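Local atomic coordinates of probable molybdenum cofactor guanylyltransferase (Aquifex aeolicus, PDB entry 2E8B), a protein that probably transfers GMP from GTP to molybdenum-bound molybdopterin, forming the guanine dinucleotide form of the molybdenum cofactor. Residues D106-V118 with V172-M185. Residues are numbered along the deposited sequence; the frame is centred on the assembly and turned at random.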
loop_
_atom_site.group_PDB
_atom_site.type_symbol
_atom_site.label_atom_id
_atom_site.label_comp_id
_atom_site.label_asym_id
_atom_site.label_seq_id
_atom_site.Cartn_x
_atom_site.Cartn_y
_atom_site.Cartn_z
ATOM N N ASP A 106 7.258 -2.745 0.148
ATOM C CA ASP A 106 8.678 -2.595 0.474
ATOM C C ASP A 106 8.966 -2.176 1.919
ATOM O O ASP A 106 9.967 -1.513 2.195
ATOM C CB ASP A 106 9.315 -1.586 -0.487
ATOM C CG ASP A 106 8.751 -0.191 -0.322
ATOM O OD1 ASP A 106 7.809 -0.025 0.483
ATOM O OD2 ASP A 106 9.245 0.737 -0.999
ATOM N N LEU A 107 8.101 -2.579 2.842
ATOM C CA LEU A 107 8.259 -2.241 4.257
ATOM C C LEU A 107 8.664 -3.490 5.039
ATOM O O LEU A 107 7.818 -4.226 5.546
ATOM C CB LEU A 107 6.946 -1.663 4.780
ATOM C CG LEU A 107 6.563 -0.386 4.017
ATOM C CD1 LEU A 107 5.121 -0.001 4.312
ATOM C CD2 LEU A 107 7.515 0.742 4.395
ATOM N N PRO A 108 9.981 -3.720 5.167
ATOM C CA PRO A 108 10.578 -4.864 5.859
ATOM C C PRO A 108 10.259 -5.064 7.333
ATOM O O PRO A 108 10.398 -6.173 7.848
ATOM C CB PRO A 108 12.071 -4.664 5.613
ATOM C CG PRO A 108 12.206 -3.180 5.636
ATOM C CD PRO A 108 11.012 -2.728 4.812
ATOM N N LEU A 109 9.830 -4.006 8.014
ATOM C CA LEU A 109 9.531 -4.108 9.437
ATOM C C LEU A 109 8.059 -3.939 9.811
ATOM O O LEU A 109 7.724 -3.847 10.995
ATOM C CB LEU A 109 10.380 -3.091 10.203
ATOM C CG LEU A 109 11.881 -3.364 10.093
ATOM C CD1 LEU A 109 12.665 -2.203 10.676
ATOM C CD2 LEU A 109 12.215 -4.660 10.817
ATOM N N MET A 110 7.180 -3.918 8.816
ATOM C CA MET A 110 5.752 -3.756 9.085
ATOM C C MET A 110 5.220 -4.816 10.044
ATOM O O MET A 110 5.611 -5.985 9.995
ATOM C CB MET A 110 4.950 -3.788 7.774
ATOM C CG MET A 110 3.439 -3.563 7.924
ATOM S SD MET A 110 2.938 -2.006 8.755
ATOM C CE MET A 110 3.763 -0.782 7.729
ATOM N N LYS A 111 4.344 -4.379 10.940
ATOM C CA LYS A 111 3.719 -5.256 11.919
ATOM C C LYS A 111 2.224 -5.015 11.874
ATOM O O LYS A 111 1.772 -3.918 11.561
ATOM C CB LYS A 111 4.230 -4.963 13.331
ATOM C CG LYS A 111 5.559 -5.606 13.661
ATOM C CD LYS A 111 5.761 -5.679 15.167
ATOM C CE LYS A 111 6.958 -6.557 15.512
ATOM N NZ LYS A 111 7.098 -6.780 16.980
ATOM N N LYS A 112 1.457 -6.046 12.193
ATOM C CA LYS A 112 0.013 -5.933 12.168
ATOM C C LYS A 112 -0.504 -4.815 13.067
ATOM O O LYS A 112 -1.476 -4.149 12.722
ATOM C CB LYS A 112 -0.612 -7.262 12.584
ATOM C CG LYS A 112 -0.308 -7.667 14.016
ATOM C CD LYS A 112 -0.846 -9.054 14.326
ATOM C CE LYS A 112 -2.340 -9.130 14.092
ATOM N NZ LYS A 112 -2.901 -10.450 14.506
ATOM N N GLU A 113 0.136 -4.604 14.214
ATOM C CA GLU A 113 -0.322 -3.555 15.125
ATOM C C GLU A 113 -0.347 -2.181 14.466
ATOM O O GLU A 113 -1.202 -1.353 14.775
ATOM C CB GLU A 113 0.551 -3.497 16.383
ATOM C CG GLU A 113 0.469 -4.741 17.249
ATOM C CD GLU A 113 1.617 -5.701 17.003
ATOM O OE1 GLU A 113 1.878 -6.035 15.831
ATOM O OE2 GLU A 113 2.258 -6.123 17.990
ATOM N N THR A 114 0.589 -1.940 13.558
ATOM C CA THR A 114 0.640 -0.657 12.872
ATOM C C THR A 114 -0.575 -0.531 11.965
ATOM O O THR A 114 -1.220 0.519 11.913
ATOM C CB THR A 114 1.924 -0.534 12.047
ATOM O OG1 THR A 114 3.050 -0.658 12.923
ATOM C CG2 THR A 114 1.976 0.807 11.334
ATOM N N VAL A 115 -0.901 -1.613 11.267
ATOM C CA VAL A 115 -2.055 -1.613 10.384
ATOM C C VAL A 115 -3.329 -1.414 11.201
ATOM O O VAL A 115 -4.198 -0.618 10.837
ATOM C CB VAL A 115 -2.155 -2.937 9.613
ATOM C CG1 VAL A 115 -3.435 -2.971 8.792
ATOM C CG2 VAL A 115 -0.942 -3.093 8.713
ATOM N N LEU A 116 -3.427 -2.132 12.316
ATOM C CA LEU A 116 -4.601 -2.042 13.170
ATOM C C LEU A 116 -4.781 -0.655 13.786
ATOM O O LEU A 116 -5.910 -0.191 13.939
ATOM C CB LEU A 116 -4.531 -3.107 14.265
ATOM C CG LEU A 116 -4.608 -4.545 13.745
ATOM C CD1 LEU A 116 -4.484 -5.491 14.912
ATOM C CD2 LEU A 116 -5.921 -4.776 13.000
ATOM N N TYR A 117 -3.682 0.012 14.132
ATOM C CA TYR A 117 -3.789 1.348 14.715
ATOM C C TYR A 117 -4.351 2.303 13.670
ATOM O O TYR A 117 -5.163 3.179 13.987
ATOM C CB TYR A 117 -2.429 1.866 15.196
ATOM C CG TYR A 117 -2.531 3.150 16.000
ATOM C CD1 TYR A 117 -3.046 3.144 17.295
ATOM C CD2 TYR A 117 -2.126 4.370 15.457
ATOM C CE1 TYR A 117 -3.155 4.323 18.035
ATOM C CE2 TYR A 117 -2.231 5.557 16.188
ATOM C CZ TYR A 117 -2.748 5.522 17.473
ATOM O OH TYR A 117 -2.880 6.684 18.194
ATOM N N VAL A 118 -3.930 2.128 12.420
ATOM C CA VAL A 118 -4.434 2.986 11.356
ATOM C C VAL A 118 -5.922 2.719 11.161
ATOM O O VAL A 118 -6.712 3.655 11.057
ATOM C CB VAL A 118 -3.671 2.766 10.032
ATOM C CG1 VAL A 118 -4.338 3.561 8.904
ATOM C CG2 VAL A 118 -2.239 3.238 10.196
ATOM N N VAL A 172 -2.403 9.892 10.591
ATOM C CA VAL A 172 -2.520 9.056 11.772
ATOM C C VAL A 172 -1.111 9.069 12.341
ATOM O O VAL A 172 -0.208 8.452 11.783
ATOM C CB VAL A 172 -2.940 7.614 11.416
ATOM C CG1 VAL A 172 -2.988 6.765 12.678
ATOM C CG2 VAL A 172 -4.298 7.615 10.744
ATOM N N GLU A 173 -0.912 9.826 13.418
ATOM C CA GLU A 173 0.400 9.919 14.048
ATOM C C GLU A 173 0.747 8.556 14.621
ATOM O O GLU A 173 0.081 8.068 15.535
ATOM C CB GLU A 173 0.386 10.961 15.167
ATOM C CG GLU A 173 1.736 11.160 15.834
ATOM C CD GLU A 173 1.668 12.129 16.999
ATOM O OE1 GLU A 173 1.287 13.295 16.779
ATOM O OE2 GLU A 173 1.994 11.722 18.136
ATOM N N ILE A 174 1.783 7.932 14.071
ATOM C CA ILE A 174 2.185 6.611 14.527
ATOM C C ILE A 174 2.854 6.663 15.885
ATOM O O ILE A 174 3.770 7.457 16.106
ATOM C CB ILE A 174 3.137 5.942 13.511
ATOM C CG1 ILE A 174 2.406 5.748 12.179
ATOM C CG2 ILE A 174 3.636 4.609 14.049
ATOM C CD1 ILE A 174 1.120 4.935 12.288
ATOM N N PRO A 175 2.384 5.824 16.826
ATOM C CA PRO A 175 2.958 5.782 18.170
ATOM C C PRO A 175 4.453 5.532 18.083
ATOM O O PRO A 175 4.918 4.781 17.225
ATOM C CB PRO A 175 2.219 4.623 18.825
ATOM C CG PRO A 175 0.861 4.697 18.202
ATOM C CD PRO A 175 1.194 4.959 16.734
ATOM N N GLU A 176 5.199 6.168 18.978
ATOM C CA GLU A 176 6.649 6.044 19.014
ATOM C C GLU A 176 7.184 4.627 18.816
ATOM O O GLU A 176 8.087 4.410 18.004
ATOM C CB GLU A 176 7.180 6.615 20.335
ATOM C CG GLU A 176 8.650 6.324 20.625
ATOM C CD GLU A 176 9.592 6.807 19.539
ATOM O OE1 GLU A 176 9.205 7.692 18.750
ATOM O OE2 GLU A 176 10.735 6.309 19.486
ATOM N N GLU A 177 6.622 3.660 19.534
ATOM C CA GLU A 177 7.110 2.295 19.427
ATOM C C GLU A 177 6.753 1.545 18.150
ATOM O O GLU A 177 7.149 0.396 17.977
ATOM C CB GLU A 177 6.691 1.495 20.664
ATOM C CG GLU A 177 7.380 2.004 21.932
ATOM C CD GLU A 177 7.369 0.998 23.067
ATOM O OE1 GLU A 177 7.642 -0.193 22.810
ATOM O OE2 GLU A 177 7.105 1.403 24.218
ATOM N N LEU A 178 6.027 2.199 17.248
ATOM C CA LEU A 178 5.653 1.574 15.984
ATOM C C LEU A 178 6.245 2.333 14.804
ATOM O O LEU A 178 6.089 1.928 13.657
ATOM C CB LEU A 178 4.129 1.521 15.828
ATOM C CG LEU A 178 3.370 0.535 16.718
ATOM C CD1 LEU A 178 1.887 0.596 16.390
ATOM C CD2 LEU A 178 3.906 -0.871 16.501
ATOM N N ARG A 179 6.937 3.434 15.078
ATOM C CA ARG A 179 7.504 4.216 13.988
ATOM C C ARG A 179 8.522 3.444 13.158
ATOM O O ARG A 179 8.590 3.613 11.941
ATOM C CB ARG A 179 8.123 5.503 14.536
ATOM C CG ARG A 179 7.073 6.541 14.944
ATOM C CD ARG A 179 7.629 7.571 15.906
ATOM N NE ARG A 179 8.751 8.330 15.361
ATOM C CZ ARG A 179 8.637 9.476 14.698
ATOM N NH1 ARG A 179 7.445 10.017 14.485
ATOM N NH2 ARG A 179 9.725 10.096 14.260
ATOM N N TYR A 180 9.295 2.579 13.804
ATOM C CA TYR A 180 10.303 1.807 13.083
ATOM C C TYR A 180 9.681 0.826 12.090
ATOM O O TYR A 180 10.344 0.386 11.151
ATOM C CB TYR A 180 11.197 1.051 14.078
ATOM C CG TYR A 180 10.600 -0.235 14.601
ATOM C CD1 TYR A 180 9.677 -0.226 15.644
ATOM C CD2 TYR A 180 10.951 -1.467 14.043
ATOM C CE1 TYR A 180 9.115 -1.408 16.119
ATOM C CE2 TYR A 180 10.398 -2.654 14.513
ATOM C CZ TYR A 180 9.479 -2.617 15.551
ATOM O OH TYR A 180 8.924 -3.782 16.026
ATOM N N THR A 181 8.406 0.497 12.285
ATOM C CA THR A 181 7.741 -0.450 11.398
ATOM C C THR A 181 7.495 0.134 10.013
ATOM O O THR A 181 7.071 -0.578 9.104
ATOM C CB THR A 181 6.383 -0.923 11.977
ATOM O OG1 THR A 181 5.451 0.166 11.986
ATOM C CG2 THR A 181 6.566 -1.445 13.400
ATOM N N LEU A 182 7.772 1.423 9.851
ATOM C CA LEU A 182 7.565 2.094 8.568
ATOM C C LEU A 182 8.857 2.384 7.808
ATOM O O LEU A 182 8.843 3.053 6.774
ATOM C CB LEU A 182 6.790 3.399 8.796
ATOM C CG LEU A 182 5.301 3.168 9.079
ATOM C CD1 LEU A 182 4.743 4.259 9.969
ATOM C CD2 LEU A 182 4.548 3.105 7.761
ATOM N N LEU A 183 9.976 1.880 8.314
ATOM C CA LEU A 183 11.257 2.110 7.652
ATOM C C LEU A 183 11.379 1.280 6.375
ATOM O O LEU A 183 10.671 0.289 6.195
ATOM C CB LEU A 183 12.408 1.763 8.601
ATOM C CG LEU A 183 12.547 2.616 9.865
ATOM C CD1 LEU A 183 13.618 2.029 10.773
ATOM C CD2 LEU A 183 12.898 4.042 9.478
ATOM N N ASN A 184 12.269 1.699 5.482
ATOM C CA ASN A 184 12.494 0.963 4.243
ATOM C C ASN A 184 13.846 0.277 4.369
ATOM O O ASN A 184 14.552 0.481 5.351
ATOM C CB ASN A 184 12.518 1.908 3.036
ATOM C CG ASN A 184 11.293 2.794 2.960
ATOM O OD1 ASN A 184 11.166 3.758 3.714
ATOM N ND2 ASN A 184 10.379 2.466 2.054
ATOM N N MET A 185 14.196 -0.545 3.386
ATOM C CA MET A 185 15.484 -1.235 3.395
ATOM C C MET A 185 16.574 -0.468 2.649
ATOM O O MET A 185 16.375 -0.058 1.506
ATOM C CB MET A 185 15.381 -2.569 2.647
ATOM C CG MET A 185 14.864 -3.742 3.475
ATOM S SD MET A 185 16.132 -4.501 4.535
ATOM C CE MET A 185 15.719 -3.830 6.122
HETATM O O HOH W 1 12.007 -0.369 0.716
HETATM O O HOH W 2 8.019 2.768 0.372
HETATM O O HOH W 3 9.090 -1.406 7.301
HETATM O O HOH W 4 6.889 -4.139 17.602
#
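In the nucleotidyltransferase fold of MobA, the loop from Asp106, predicted to bind GTP and magnesium, runs into helix 112-120 and packs along the chain that leaves strand 170-173; Thr114 and Thr181 meet midway along the contact. Thr114 OG1 donates to Thr181 OG1 at 2.7 Å, and Thr181 OG1 in turn donates to Leu178 O at 2.5 Å, in the carbonyl plane. Thr181 OG1 sits between its backbone N and carbonyl carbon (chi1 68°), which turns it back to Leu178 O, an acceptor that Thr181 N also uses. Toward the strand, Pro175 lies over one face of the Tyr117 ring, its CG 3.8 Å from the ring centroid and 14° off the normal, a CH-pi contact. Leu109 CD1 instead meets the edge of the Tyr180 ring, 3.8 Å from Tyr180 CD2. A water accepts from Leu109 N and donates to both Thr181 O and Leu183 O, the latter at 2.6 Å. At the predicted GTP site, Asp106 OD1 is hydrogen-bonded to Ser104 OG, while a second water donates to Asp106 OD2 (2.7 Å) and accepts weakly from Asn184 ND2. Two successive hydroxyl hydrogen bonds thus join the helix to Thr181 and Leu178, whereas Asn184 probably holds Asp106 only indirectly.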